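Local coordinates for protein 5-Carboxyvanillate Decarboxylase (PDB 4QRN) that probably catalyses the metal-dependent removal of a carboxylate group from 5-carboxyvanillate, and holds manganese and a nitro analogue of that compound in its active site, at residues Y53-M56 against I57-G60; A125-L128 against A129-N133; M352-S355 against A356-K360; F363-N366 against A367-W370. One frame throughout, in Å; residues are numbered along the deposited sequence.

Contact 1 (Y53-M56 against I57-G60); sequences YLRM and IRDG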
ATOM      1  N   TYR A  53      -4.034   2.275  28.365  1.00  9.65           N
ATOM      2  CA  TYR A  53      -2.878   2.281  27.478  1.00  9.61           C
ATOM      3  C   TYR A  53      -1.637   2.764  28.211  1.00  9.88           C
ATOM      4  O   TYR A  53      -0.551   2.196  28.072  1.00 10.07           O
ATOM      5  CB  TYR A  53      -3.123   3.194  26.286  1.00  9.49           C
ATOM      6  CG  TYR A  53      -4.299   2.841  25.383  1.00  8.89           C
ATOM      7  CD1 TYR A  53      -4.895   1.567  25.381  1.00  8.95           C
ATOM      8  CD2 TYR A  53      -4.807   3.802  24.532  1.00  8.70           C
ATOM      9  CE1 TYR A  53      -5.956   1.271  24.536  1.00  8.35           C
ATOM     10  CE2 TYR A  53      -5.856   3.524  23.678  1.00  8.46           C
ATOM     11  CZ  TYR A  53      -6.423   2.274  23.684  1.00  7.90           C
ATOM     12  OH  TYR A  53      -7.466   2.035  22.818  1.00  7.77           O
ATOM     13  N   LEU A  54      -1.772   3.830  28.996  1.00 10.10           N
ATOM     14  CA  LEU A  54      -0.621   4.337  29.744  1.00 11.17           C
ATOM     15  C   LEU A  54      -0.104   3.297  30.744  1.00 10.75           C
ATOM     16  O   LEU A  54       1.104   3.140  30.920  1.00 11.37           O
ATOM     17  CB  LEU A  54      -0.980   5.646  30.453  1.00 12.10           C
ATOM     18  CG  LEU A  54      -1.131   6.856  29.519  1.00 13.69           C
ATOM     19  CD1 LEU A  54      -1.734   8.046  30.262  1.00 15.00           C
ATOM     20  CD2 LEU A  54       0.191   7.261  28.862  1.00 15.69           C
ATOM     21  N   ARG A  55      -1.015   2.585  31.391  1.00 10.93           N
ATOM     22  CA  ARG A  55      -0.626   1.523  32.315  1.00 11.77           C
ATOM     23  C   ARG A  55       0.167   0.436  31.593  1.00 11.67           C
ATOM     24  O   ARG A  55       1.182  -0.049  32.114  1.00 12.05           O
ATOM     25  CB  ARG A  55      -1.884   0.934  32.962  1.00 12.52           C
ATOM     26  CG  ARG A  55      -1.609  -0.082  34.055  1.00 13.32           C
ATOM     27  CD  ARG A  55      -2.900  -0.766  34.451  1.00 14.42           C
ATOM     28  NE  ARG A  55      -3.268  -1.812  33.502  1.00 15.01           N
ATOM     29  CZ  ARG A  55      -4.515  -2.160  33.208  1.00 14.66           C
ATOM     30  NH1 ARG A  55      -5.551  -1.501  33.708  1.00 15.43           N
ATOM     31  NH2 ARG A  55      -4.745  -3.163  32.375  1.00 15.60           N
ATOM     32  N   MET A  56      -0.291   0.043  30.404  1.00 10.96           N
ATOM     33  CA  MET A  56       0.374  -1.001  29.631  1.00 11.19           C
ATOM     34  C   MET A  56       1.735  -0.539  29.143  1.00 11.30           C
ATOM     35  O   MET A  56       2.692  -1.327  29.087  1.00 11.77           O
ATOM     36  CB  MET A  56      -0.502  -1.387  28.428  1.00 11.13           C
ATOM     37  CG  MET A  56      -1.776  -2.091  28.858  1.00 11.20           C
ATOM     38  SD  MET A  56      -2.878  -2.501  27.477  1.00 11.21           S
ATOM     39  CE  MET A  56      -1.874  -3.609  26.500  1.00 11.88           C
ATOM     40  N   ILE A  57       1.849   0.741  28.803  1.00 10.98           N
ATOM     41  CA  ILE A  57       3.144   1.281  28.419  1.00 12.27           C
ATOM     42  C   ILE A  57       4.098   1.245  29.624  1.00 13.52           C
ATOM     43  O   ILE A  57       5.253   0.805  29.512  1.00 14.25           O
ATOM     44  CB  ILE A  57       3.003   2.682  27.821  1.00 12.48           C
ATOM     45  CG1 ILE A  57       2.239   2.596  26.484  1.00 12.33           C
ATOM     46  CG2 ILE A  57       4.379   3.336  27.630  1.00 13.85           C
ATOM     47  CD1 ILE A  57       1.770   3.949  25.970  1.00 12.78           C
ATOM     48  N   ARG A  58       3.603   1.667  30.788  1.00 15.53           N
ATOM     49  CA  ARG A  58       4.427   1.709  31.995  0.68 16.52           C
ATOM     50  C   ARG A  58       4.872   0.316  32.419  1.00 17.39           C
ATOM     51  O   ARG A  58       6.006   0.139  32.887  1.00 18.80           O
ATOM     52  CB  ARG A  58       3.655   2.336  33.156  0.68 18.18           C
ATOM     53  CG  ARG A  58       3.453   3.833  33.090  0.68 22.95           C
ATOM     54  CD  ARG A  58       3.050   4.390  34.462  0.68 26.38           C
ATOM     55  NE  ARG A  58       1.970   3.622  35.095  0.68 27.96           N
ATOM     56  CZ  ARG A  58       0.667   3.870  34.956  0.68 28.38           C
ATOM     57  NH1 ARG A  58       0.235   4.873  34.194  0.68 26.97           N
ATOM     58  NH2 ARG A  58      -0.214   3.104  35.587  0.68 29.27           N
ATOM     59  N   ASP A  59       3.993  -0.675  32.275  1.00 16.05           N
ATOM     60  CA  ASP A  59       4.321  -2.010  32.783  1.00 16.74           C
ATOM     61  C   ASP A  59       4.935  -2.938  31.734  1.00 16.80           C
ATOM     62  O   ASP A  59       5.268  -4.075  32.046  1.00 18.18           O
ATOM     63  CB  ASP A  59       3.154  -2.660  33.546  1.00 18.12           C
ATOM     64  CG  ASP A  59       2.048  -3.159  32.659  1.00 18.15           C
ATOM     65  OD1 ASP A  59       2.211  -3.234  31.428  1.00 17.06           O
ATOM     66  OD2 ASP A  59       0.997  -3.523  33.227  1.00 19.58           O
ATOM     67  N   GLY A  60       5.144  -2.434  30.525  1.00 16.02           N
ATOM     68  CA  GLY A  60       5.816  -3.208  29.495  1.00 15.99           C
ATOM     69  C   GLY A  60       4.955  -4.203  28.741  1.00 15.35           C
ATOM     70  O   GLY A  60       5.480  -4.963  27.940  1.00 17.46           O
TER
HETATM   71  O   HOH W   1      -1.438  -3.770  32.239  1.00 24.77           O

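Contact 2 (A125-L128 against A129-N133); sequences ARTL and ATRAN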
ATOM      1  N   ALA A 125     -11.438  -6.011  29.217  1.00 11.72           N
ATOM      2  CA  ALA A 125     -11.792  -5.613  27.861  1.00 11.36           C
ATOM      3  C   ALA A 125     -13.308  -5.535  27.682  1.00 10.73           C
ATOM      4  O   ALA A 125     -13.825  -4.539  27.149  1.00 10.78           O
ATOM      5  CB  ALA A 125     -11.174  -6.555  26.858  1.00 11.44           C
ATOM      6  N   ARG A 126     -14.027  -6.567  28.120  1.00 11.44           N
ATOM      7  CA  ARG A 126     -15.477  -6.556  28.004  1.00 11.00           C
ATOM      8  C   ARG A 126     -16.087  -5.411  28.809  1.00 10.76           C
ATOM      9  O   ARG A 126     -17.019  -4.737  28.348  1.00 10.97           O
ATOM     10  CB  ARG A 126     -16.060  -7.885  28.455  1.00 12.10           C
ATOM     11  CG  ARG A 126     -15.682  -9.057  27.542  1.00 13.55           C
ATOM     12  CD  ARG A 126     -16.350 -10.343  27.968  1.00 15.34           C
ATOM     13  NE  ARG A 126     -15.872 -10.782  29.269  1.00 17.36           N
ATOM     14  CZ  ARG A 126     -15.112 -11.853  29.496  1.00 18.66           C
ATOM     15  NH1 ARG A 126     -14.696 -12.632  28.502  1.00 19.66           N
ATOM     16  NH2 ARG A 126     -14.755 -12.132  30.734  1.00 19.83           N
ATOM     17  N   THR A 127     -15.583  -5.183  30.016  1.00 11.51           N
ATOM     18  CA  THR A 127     -16.140  -4.155  30.867  1.00 11.89           C
ATOM     19  C   THR A 127     -15.938  -2.766  30.279  1.00 10.54           C
ATOM     20  O   THR A 127     -16.854  -1.946  30.243  1.00 11.43           O
ATOM     21  CB  THR A 127     -15.508  -4.247  32.255  1.00 14.18           C
ATOM     22  OG1 THR A 127     -15.885  -5.497  32.851  1.00 15.88           O
ATOM     23  CG2 THR A 127     -15.973  -3.124  33.171  1.00 14.88           C
ATOM     24  N   LEU A 128     -14.727  -2.495  29.800  1.00 10.29           N
ATOM     25  CA  LEU A 128     -14.443  -1.172  29.267  1.00 10.54           C
ATOM     26  C   LEU A 128     -15.138  -0.944  27.931  1.00  9.95           C
ATOM     27  O   LEU A 128     -15.537   0.171  27.642  1.00 10.15           O
ATOM     28  CB  LEU A 128     -12.932  -0.933  29.152  1.00 11.41           C
ATOM     29  CG  LEU A 128     -12.231  -0.830  30.514  1.00 12.49           C
ATOM     30  CD1 LEU A 128     -10.759  -0.611  30.294  1.00 13.10           C
ATOM     31  CD2 LEU A 128     -12.822   0.269  31.413  1.00 13.44           C
ATOM     32  N   ALA A 129     -15.263  -1.982  27.115  1.00  9.08           N
ATOM     33  CA  ALA A 129     -16.011  -1.831  25.857  1.00  9.40           C
ATOM     34  C   ALA A 129     -17.484  -1.558  26.161  1.00  8.83           C
ATOM     35  O   ALA A 129     -18.108  -0.730  25.500  1.00  8.84           O
ATOM     36  CB  ALA A 129     -15.871  -3.076  25.006  1.00  9.93           C
ATOM     37  N   THR A 130     -18.050  -2.276  27.132  1.00  9.44           N
ATOM     38  CA  THR A 130     -19.444  -2.047  27.519  1.00  9.55           C
ATOM     39  C   THR A 130     -19.640  -0.596  27.940  1.00  9.60           C
ATOM     40  O   THR A 130     -20.587   0.057  27.510  1.00  9.78           O
ATOM     41  CB  THR A 130     -19.838  -2.969  28.687  1.00 10.95           C
ATOM     42  OG1 THR A 130     -19.801  -4.326  28.234  1.00 10.98           O
ATOM     43  CG2 THR A 130     -21.239  -2.617  29.206  1.00 11.52           C
ATOM     44  N   ARG A 131     -18.722  -0.092  28.769  1.00  9.96           N
ATOM     45  CA  ARG A 131     -18.805   1.280  29.239  1.00 10.25           C
ATOM     46  C   ARG A 131     -18.651   2.285  28.095  1.00  9.80           C
ATOM     47  O   ARG A 131     -19.385   3.277  28.040  1.00  9.95           O
ATOM     48  CB  ARG A 131     -17.773   1.528  30.352  1.00 11.34           C
ATOM     49  CG  ARG A 131     -18.145   0.808  31.650  1.00 13.09           C
ATOM     50  CD  ARG A 131     -16.948   0.630  32.542  1.00 15.66           C
ATOM     51  NE  ARG A 131     -16.469   1.879  33.119  1.00 17.53           N
ATOM     52  CZ  ARG A 131     -16.954   2.455  34.221  1.00 20.33           C
ATOM     53  NH1 ARG A 131     -17.978   1.920  34.881  1.00 21.23           N
ATOM     54  NH2 ARG A 131     -16.413   3.588  34.656  1.00 22.18           N
ATOM     55  N   ALA A 132     -17.728   2.030  27.172  1.00  8.90           N
ATOM     56  CA  ALA A 132     -17.541   2.941  26.049  1.00  8.94           C
ATOM     57  C   ALA A 132     -18.786   2.940  25.164  1.00  8.48           C
ATOM     58  O   ALA A 132     -19.184   3.984  24.655  1.00  9.14           O
ATOM     59  CB  ALA A 132     -16.314   2.545  25.223  1.00 10.02           C
ATOM     60  N   ASN A 133     -19.382   1.765  24.952  1.00  8.42           N
ATOM     61  CA  ASN A 133     -20.586   1.683  24.149  1.00  8.75           C
ATOM     62  C   ASN A 133     -21.739   2.420  24.827  1.00  8.61           C
ATOM     63  O   ASN A 133     -22.496   3.149  24.176  1.00  8.55           O
ATOM     64  CB  ASN A 133     -20.925   0.220  23.880  1.00  8.55           C
ATOM     65  CG  ASN A 133     -20.018  -0.396  22.829  1.00  8.32           C
ATOM     66  OD1 ASN A 133     -19.449   0.318  21.996  1.00  8.57           O
ATOM     67  ND2 ASN A 133     -19.902  -1.704  22.843  1.00  8.80           N
TER

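Contact 3 (M352-S355 against A356-K360); sequences MDMS and AQTKK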
ATOM      1  N   MET A 352     -15.503  20.394  -5.663  1.00  7.82           N
ATOM      2  CA  MET A 352     -14.984  19.478  -6.676  1.00  8.36           C
ATOM      3  C   MET A 352     -15.787  19.614  -7.968  1.00  8.55           C
ATOM      4  O   MET A 352     -16.975  19.929  -7.964  1.00  8.40           O
ATOM      5  CB  MET A 352     -15.058  18.034  -6.198  1.00  8.29           C
ATOM      6  CG  MET A 352     -14.100  17.760  -5.059  1.00  9.11           C
ATOM      7  SD  MET A 352     -13.914  15.991  -4.666  1.00  9.19           S
ATOM      8  CE  MET A 352     -15.447  15.633  -3.794  1.00  9.53           C
ATOM      9  N   ASP A 353     -15.114  19.330  -9.086  1.00  9.32           N
ATOM     10  CA  ASP A 353     -15.753  19.352 -10.403  1.00 10.42           C
ATOM     11  C   ASP A 353     -16.455  18.019 -10.606  1.00 10.09           C
ATOM     12  O   ASP A 353     -15.969  17.121 -11.290  1.00 11.28           O
ATOM     13  CB  ASP A 353     -14.730  19.634 -11.489  1.00 12.50           C
ATOM     14  CG  ASP A 353     -15.352  19.741 -12.852  1.00 15.22           C
ATOM     15  OD1 ASP A 353     -16.581  19.853 -12.957  1.00 14.22           O
ATOM     16  OD2 ASP A 353     -14.608  19.719 -13.851  1.00 18.77           O
ATOM     17  N   MET A 354     -17.616  17.926  -9.962  1.00 10.39           N
ATOM     18  CA  MET A 354     -18.377  16.711  -9.819  1.00 10.82           C
ATOM     19  C   MET A 354     -19.843  17.132  -9.858  1.00  9.38           C
ATOM     20  O   MET A 354     -20.201  18.169  -9.306  1.00  9.48           O
ATOM     21  CB  MET A 354     -17.964  16.111  -8.470  1.00 12.94           C
ATOM     22  CG  MET A 354     -18.574  14.837  -8.116  1.00 14.33           C
ATOM     23  SD  MET A 354     -17.960  14.241  -6.518  1.00 13.06           S
ATOM     24  CE  MET A 354     -16.266  13.822  -6.795  1.00 14.92           C
ATOM     25  N   SER A 355     -20.685  16.352 -10.532  1.00  9.23           N
ATOM     26  CA  SER A 355     -22.083  16.732 -10.652  1.00  9.37           C
ATOM     27  C   SER A 355     -22.742  16.870  -9.284  1.00  8.87           C
ATOM     28  O   SER A 355     -22.332  16.237  -8.305  1.00  8.83           O
ATOM     29  CB  SER A 355     -22.857  15.708 -11.467  1.00 10.48           C
ATOM     30  OG  SER A 355     -23.089  14.529 -10.721  1.00 10.95           O
ATOM     31  N   ALA A 356     -23.781  17.684  -9.226  1.00  9.79           N
ATOM     32  CA  ALA A 356     -24.549  17.828  -7.995  1.00  9.70           C
ATOM     33  C   ALA A 356     -25.072  16.484  -7.512  1.00  8.69           C
ATOM     34  O   ALA A 356     -25.054  16.183  -6.319  1.00  8.53           O
ATOM     35  CB  ALA A 356     -25.698  18.827  -8.208  1.00 11.09           C
ATOM     36  N   GLN A 357     -25.529  15.658  -8.436  1.00  9.06           N
ATOM     37  CA  GLN A 357     -26.084  14.382  -8.051  1.00 10.08           C
ATOM     38  C   GLN A 357     -25.003  13.483  -7.426  1.00  8.86           C
ATOM     39  O   GLN A 357     -25.240  12.821  -6.397  1.00  8.98           O
ATOM     40  CB  GLN A 357     -26.705  13.709  -9.281  1.00 13.64           C
ATOM     41  CG  GLN A 357     -27.955  14.437  -9.785  1.00 18.62           C
ATOM     42  CD  GLN A 357     -27.705  15.681 -10.714  1.00 21.98           C
ATOM     43  OE1 GLN A 357     -26.558  16.061 -11.064  1.00 20.85           O
ATOM     44  NE2 GLN A 357     -28.809  16.314 -11.110  1.00 24.90           N
ATOM     45  N   THR A 358     -23.820  13.429  -8.040  1.00  8.41           N
ATOM     46  CA  THR A 358     -22.746  12.609  -7.503  1.00  8.88           C
ATOM     47  C   THR A 358     -22.245  13.165  -6.173  1.00  7.56           C
ATOM     48  O   THR A 358     -21.951  12.403  -5.238  1.00  7.76           O
ATOM     49  CB  THR A 358     -21.613  12.539  -8.529  1.00 10.19           C
ATOM     50  OG1 THR A 358     -22.105  11.936  -9.737  1.00 11.39           O
ATOM     51  CG2 THR A 358     -20.402  11.744  -7.976  1.00 11.03           C
ATOM     52  N   LYS A 359     -22.118  14.488  -6.096  1.00  7.43           N
ATOM     53  CA  LYS A 359     -21.633  15.112  -4.875  1.00  7.24           C
ATOM     54  C   LYS A 359     -22.578  14.829  -3.698  1.00  7.24           C
ATOM     55  O   LYS A 359     -22.126  14.617  -2.565  1.00  7.68           O
ATOM     56  CB  LYS A 359     -21.392  16.605  -5.128  1.00  7.85           C
ATOM     57  CG  LYS A 359     -20.665  17.349  -4.019  1.00  8.01           C
ATOM     58  CD  LYS A 359     -20.300  18.762  -4.425  1.00  8.14           C
ATOM     59  CE  LYS A 359     -19.139  18.831  -5.404  1.00  8.77           C
ATOM     60  NZ  LYS A 359     -19.072  20.184  -6.053  1.00  7.83           N
ATOM     61  N   LYS A 360     -23.887  14.848  -3.952  1.00  7.53           N
ATOM     62  CA  LYS A 360     -24.859  14.534  -2.904  1.00  7.66           C
ATOM     63  C   LYS A 360     -24.775  13.072  -2.458  1.00  7.03           C
ATOM     64  O   LYS A 360     -24.932  12.784  -1.268  1.00  7.25           O
ATOM     65  CB  LYS A 360     -26.282  14.910  -3.359  1.00  8.33           C
ATOM     66  CG  LYS A 360     -27.339  14.552  -2.354  1.00  9.57           C
ATOM     67  CD  LYS A 360     -28.703  15.078  -2.767  1.00 11.21           C
ATOM     68  CE  LYS A 360     -29.720  14.873  -1.648  1.00 13.50           C
ATOM     69  NZ  LYS A 360     -31.095  15.344  -2.042  1.00 16.17           N
TER
HETATM   70  O   HOH W   2     -21.418  20.058  -7.557  1.00  9.43           O

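Contact 4 (F363-N366 against A367-W370); sequences FQTN and AEKW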
ATOM      1  N   PHE A 363     -21.487  12.991  -0.190  1.00  6.51           N
ATOM      2  CA  PHE A 363     -21.587  13.618   1.123  1.00  6.22           C
ATOM      3  C   PHE A 363     -22.678  13.060   2.017  1.00  6.32           C
ATOM      4  O   PHE A 363     -22.558  13.116   3.237  1.00  7.13           O
ATOM      5  CB  PHE A 363     -21.818  15.126   0.993  1.00  6.82           C
ATOM      6  CG  PHE A 363     -20.551  15.950   0.910  1.00  7.21           C
ATOM      7  CD1 PHE A 363     -19.757  16.125   2.032  1.00  7.93           C
ATOM      8  CD2 PHE A 363     -20.201  16.613  -0.266  1.00  9.21           C
ATOM      9  CE1 PHE A 363     -18.643  16.974   2.004  1.00  9.44           C
ATOM     10  CE2 PHE A 363     -19.064  17.428  -0.317  1.00 10.71           C
ATOM     11  CZ  PHE A 363     -18.309  17.614   0.828  1.00 10.49           C
ATOM     12  N   GLN A 364     -23.785  12.610   1.416  1.00  6.82           N
ATOM     13  CA  GLN A 364     -25.009  12.336   2.179  1.00  7.22           C
ATOM     14  C   GLN A 364     -25.639  10.991   1.881  1.00  7.04           C
ATOM     15  O   GLN A 364     -25.810  10.181   2.783  1.00  7.32           O
ATOM     16  CB  GLN A 364     -26.047  13.430   1.911  1.00  7.69           C
ATOM     17  CG  GLN A 364     -27.352  13.171   2.670  1.00  8.47           C
ATOM     18  CD  GLN A 364     -28.463  14.104   2.241  1.00  9.85           C
ATOM     19  OE1 GLN A 364     -28.239  15.229   1.783  1.00  8.83           O
ATOM     20  NE2 GLN A 364     -29.680  13.614   2.319  1.00 14.00           N
ATOM     21  N   THR A 365     -26.097  10.764   0.646  1.00  7.35           N
ATOM     22  CA  THR A 365     -27.060   9.683   0.476  1.00  7.63           C
ATOM     23  C   THR A 365     -26.438   8.300   0.433  1.00  6.95           C
ATOM     24  O   THR A 365     -27.127   7.330   0.765  1.00  7.51           O
ATOM     25  CB  THR A 365     -28.003   9.918  -0.716  1.00  8.39           C
ATOM     26  OG1 THR A 365     -27.247   9.987  -1.916  1.00  8.82           O
ATOM     27  CG2 THR A 365     -28.787  11.218  -0.532  1.00  9.38           C
ATOM     28  N   ASN A 366     -25.162   8.175   0.071  1.00  6.72           N
ATOM     29  CA  ASN A 366     -24.533   6.871   0.212  1.00  6.92           C
ATOM     30  C   ASN A 366     -24.491   6.447   1.680  1.00  6.89           C
ATOM     31  O   ASN A 366     -24.892   5.337   2.009  1.00  7.49           O
ATOM     32  CB  ASN A 366     -23.135   6.876  -0.386  1.00  6.92           C
ATOM     33  CG  ASN A 366     -23.131   6.976  -1.920  1.00  6.82           C
ATOM     34  OD1 ASN A 366     -24.147   6.759  -2.593  1.00  7.43           O
ATOM     35  ND2 ASN A 366     -21.965   7.287  -2.469  1.00  7.25           N
ATOM     36  N   ALA A 367     -24.057   7.348   2.558  1.00  6.84           N
ATOM     37  CA  ALA A 367     -24.029   7.027   3.980  1.00  7.02           C
ATOM     38  C   ALA A 367     -25.434   6.704   4.483  1.00  6.92           C
ATOM     39  O   ALA A 367     -25.616   5.781   5.273  1.00  7.49           O
ATOM     40  CB  ALA A 367     -23.439   8.194   4.758  1.00  8.21           C
ATOM     41  N   GLU A 368     -26.439   7.461   4.044  1.00  7.11           N
ATOM     42  CA  GLU A 368     -27.798   7.178   4.518  1.00  7.78           C
ATOM     43  C   GLU A 368     -28.213   5.763   4.122  1.00  8.51           C
ATOM     44  O   GLU A 368     -28.875   5.078   4.907  1.00  9.34           O
ATOM     45  CB  GLU A 368     -28.780   8.203   3.964  1.00  8.16           C
ATOM     46  CG  GLU A 368     -28.619   9.552   4.627  1.00  9.80           C
ATOM     47  CD  GLU A 368     -29.479  10.652   4.059  1.00 12.07           C
ATOM     48  OE1 GLU A 368     -29.866  10.619   2.873  1.00 13.42           O
ATOM     49  OE2 GLU A 368     -29.712  11.617   4.816  1.00 14.17           O
ATOM     50  N   LYS A 369     -27.830   5.315   2.923  1.00  7.91           N
ATOM     51  CA  LYS A 369     -28.152   3.963   2.500  1.00  8.88           C
ATOM     52  C   LYS A 369     -27.353   2.923   3.290  1.00  8.45           C
ATOM     53  O   LYS A 369     -27.946   2.008   3.891  1.00  9.42           O
ATOM     54  CB  LYS A 369     -27.876   3.793   1.005  1.00  9.80           C
ATOM     55  CG  LYS A 369     -28.072   2.345   0.547  1.00 11.82           C
ATOM     56  CD  LYS A 369     -27.962   2.168  -0.941  1.00 13.07           C
ATOM     57  CE  LYS A 369     -28.117   0.698  -1.295  1.00 14.88           C
ATOM     58  NZ  LYS A 369     -28.110   0.469  -2.769  1.00 16.91           N
ATOM     59  N   TRP A 370     -26.025   3.022   3.273  1.00  8.36           N
ATOM     60  CA  TRP A 370     -25.221   1.917   3.781  1.00  8.67           C
ATOM     61  C   TRP A 370     -25.225   1.800   5.301  1.00  8.58           C
ATOM     62  O   TRP A 370     -25.032   0.705   5.832  1.00  9.53           O
ATOM     63  CB  TRP A 370     -23.783   2.013   3.259  1.00  8.36           C
ATOM     64  CG  TRP A 370     -23.735   1.977   1.780  1.00  8.78           C
ATOM     65  CD1 TRP A 370     -23.285   2.981   0.953  1.00  9.11           C
ATOM     66  CD2 TRP A 370     -24.193   0.931   0.904  1.00  9.06           C
ATOM     67  NE1 TRP A 370     -23.416   2.617  -0.358  1.00 10.04           N
ATOM     68  CE2 TRP A 370     -23.970   1.374  -0.419  1.00  9.70           C
ATOM     69  CE3 TRP A 370     -24.723  -0.357   1.099  1.00 10.69           C
ATOM     70  CZ2 TRP A 370     -24.275   0.599  -1.530  1.00 11.23           C
ATOM     71  CZ3 TRP A 370     -25.027  -1.126  -0.017  1.00 11.95           C
ATOM     72  CH2 TRP A 370     -24.801  -0.638  -1.314  1.00 12.41           C
TER

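Contact 1 (Y53-M56 against I57-G60)
Arg55 and Met56 meet Arg58, Asp59 and Gly60 in a local contact along one helix, over the closing turn of helix 47-59, just before the chain passes on to helix 64-75. The backbone shows ordinary helical bonding, with Ile57 N to Tyr53 O, Arg58 N to Leu54 O and Asp59 N to Arg55 O all at 2.9 Å. Arg55 and Asp59 are also joined through a water molecule. Lying in the plane of the Arg55 guanidinium at its edge, this water accepts from NE at 3.0 Å and donates to Asp59 OD2 at 2.6 Å. The charged groups themselves stay apart, Arg55 NE being 4.6 Å from Asp59 OD2, while Arg55 NH1 forms a salt bridge with Glu124. Gly60 is the first residue to leave helical geometry, in a Schellman motif with a positive phi of 82° and two bonds back into the last turn; the one from Gly60 N to Ile57 O is weak. Asp59 OD1 reaches past this turn to the hydroxyl of Thr61. On another flank, Arg58 bends at chi3 (-48°) and brings one guanidinium face back over Arg55 CA, but this is one of two conformers and the contact is correspondingly uncertain. Ile57 packs more simply, its CG1 resting 3.2 Å from Tyr53 O. Tyr53 itself leads away from the turn: its hydroxyl bonds to Gly115 O and its ring meets that of Trp70, with the side chain about 8 Å from the bound nitrobenzoic acid.

Contact 2 (A125-L128 against A129-N133)
Ala125 starts this stretch of helix by accepting Ala129 N on its carbonyl oxygen, and the methyl CB of Ala129 sits against the same Ala125 O at 3.3 Å. Next comes Arg126, whose carbonyl oxygen is gripped twice by one residue: Thr130 N reaches Arg126 O at 2.9 Å, and the Thr130 hydroxyl OG1 donates to it at 2.8 Å from the opposite face of the carbonyl plane. The hydroxyl gets there because chi1 of -65° sets OG1 beside its own backbone N, and the second bond fixes the rotation of the threonine. The Arg126 guanidinium forms salt bridges with Asp123 and Asp157. Thr127 lies alongside Arg131, both pointing the same way, with CG2 of the threonine 3.9 Å from CD of the arginine; Thr127 OG1 turns back to Asp123 O. Leu128 completes the segment, bonding through its O to Ala132 N and leaving its CD2 4.3 Å from Arg131 CD. The helix is the crossover of the beta-alpha-beta unit between strands 106-111 and 147-149. Leu128 packs on helix 47-59, to which Arg131 is also tied by a salt bridge with Glu48, whereas Ala129 and Thr130 touch Trp160 of helix 158-170.

Contact 3 (M352-S355 against A356-K360)
The flat peptide group of Met352 is met in its own plane: Lys359 NZ donates to Met352 O at 2.8 Å, on a lone pair. By contrast, the Ser355 carbonyl is met almost head-on, Lys359 N approaching Ser355 O at 2.8 Å nearly along the C=O axis. This second bond belongs to the first turn of helix 356-370, where Ser355 holds the N-cap position; the first ties the helix back to the loop that follows helix 343-350. Within that loop Asp353 is the centre of an inverse gamma turn, whose closing bond from Met354 N to Met352 O is weak. The lysine ammonium serves as a clasp for the loop, because besides Met352 O it bonds to Asp350 O and to a water, which in turn donates to Met354 O at 2.8 Å. A bend at chi3 (-74°) brings the lysine chain back over the loop. Apolar packing is supplied by Met354, which crosses Thr358 at about a right angle and sets its CG 3.6 Å from Thr358 CG2; its CG is anti to the backbone N (chi1 -178°), directing the chain at that methyl. Met354 and Thr358 both touch Gln323 of helix 316-326, and Glu328 bonds the threonine hydroxyl. At the cap itself, Ser355 OG lies 2.9 Å from Thr358 OG1 and 3.0 Å from Thr358 N.

Contact 4 (F363-N366 against A367-W370)
Asn366 and Trp370 form the tighter part of this single-helix contact, and Gln364 and Glu368 the more open part. Helix 356-370 is the final helix of the (beta/alpha)8-type barrel expected of an amidohydrolase relative, and Ala367 faces inward where it touches both the first strand, 38-44, and the last, 331-332. On this inner side Trp370 N donates to Asn366 O at 2.9 Å. The Asn366 amide is buried, and its ND2 is satisfied by two backbone oxygens, those of Glu328 and Val331; Trp370 NE1 is taken by Asp329 O. These bonds fix how both side chains are turned. The other flank is looser and polar. There the amide of Gln364 stands across the carboxylate of Glu368, the two planes 80° apart. Gln364 NE2 donates to Glu368 OE1 at 3.1 Å on the syn side, from a position 32° out of the carboxylate plane, and has a weaker bond to OE2. Leu36 N holds the other end of the amide, OE1, and so sets which way NE2 faces. The glutamine extends with CG anti to its own N (chi1 179°), and Thr365 adds a methyl, its CG2 lying 3.6 Å from Glu368 OE1. Lys369, exposed and fully extended, lays its CD over one face of the Trp370 indole, toward the rim. At the tight end, Trp370 CD1 comes within 3.0 Å of Asn366 O.

Along the chain the four contacts follow in series, and each is local to a single helix or its start. Contacts 1 and 2 lie on the neighbouring helices 47-59 and 122-142, their nearest atoms about 6 Å apart. Contacts 3 and 4 share helix 356-370, at its start and its end, with centres 14 Å apart; they touch through a probable hydrogen bond from Thr365 N to Lys360 O at 3.0 Å, an i to i+5 pairing that fits the wider pi-type turn at 363-365. Contacts 1 and 3 sit on opposite sides of the chain's centre, 47 Å apart between centres. The set samples helices that probably surround an amidohydrolase-type barrel; the Tyr53 side chain of contact 1 is about 12 Å from the manganese.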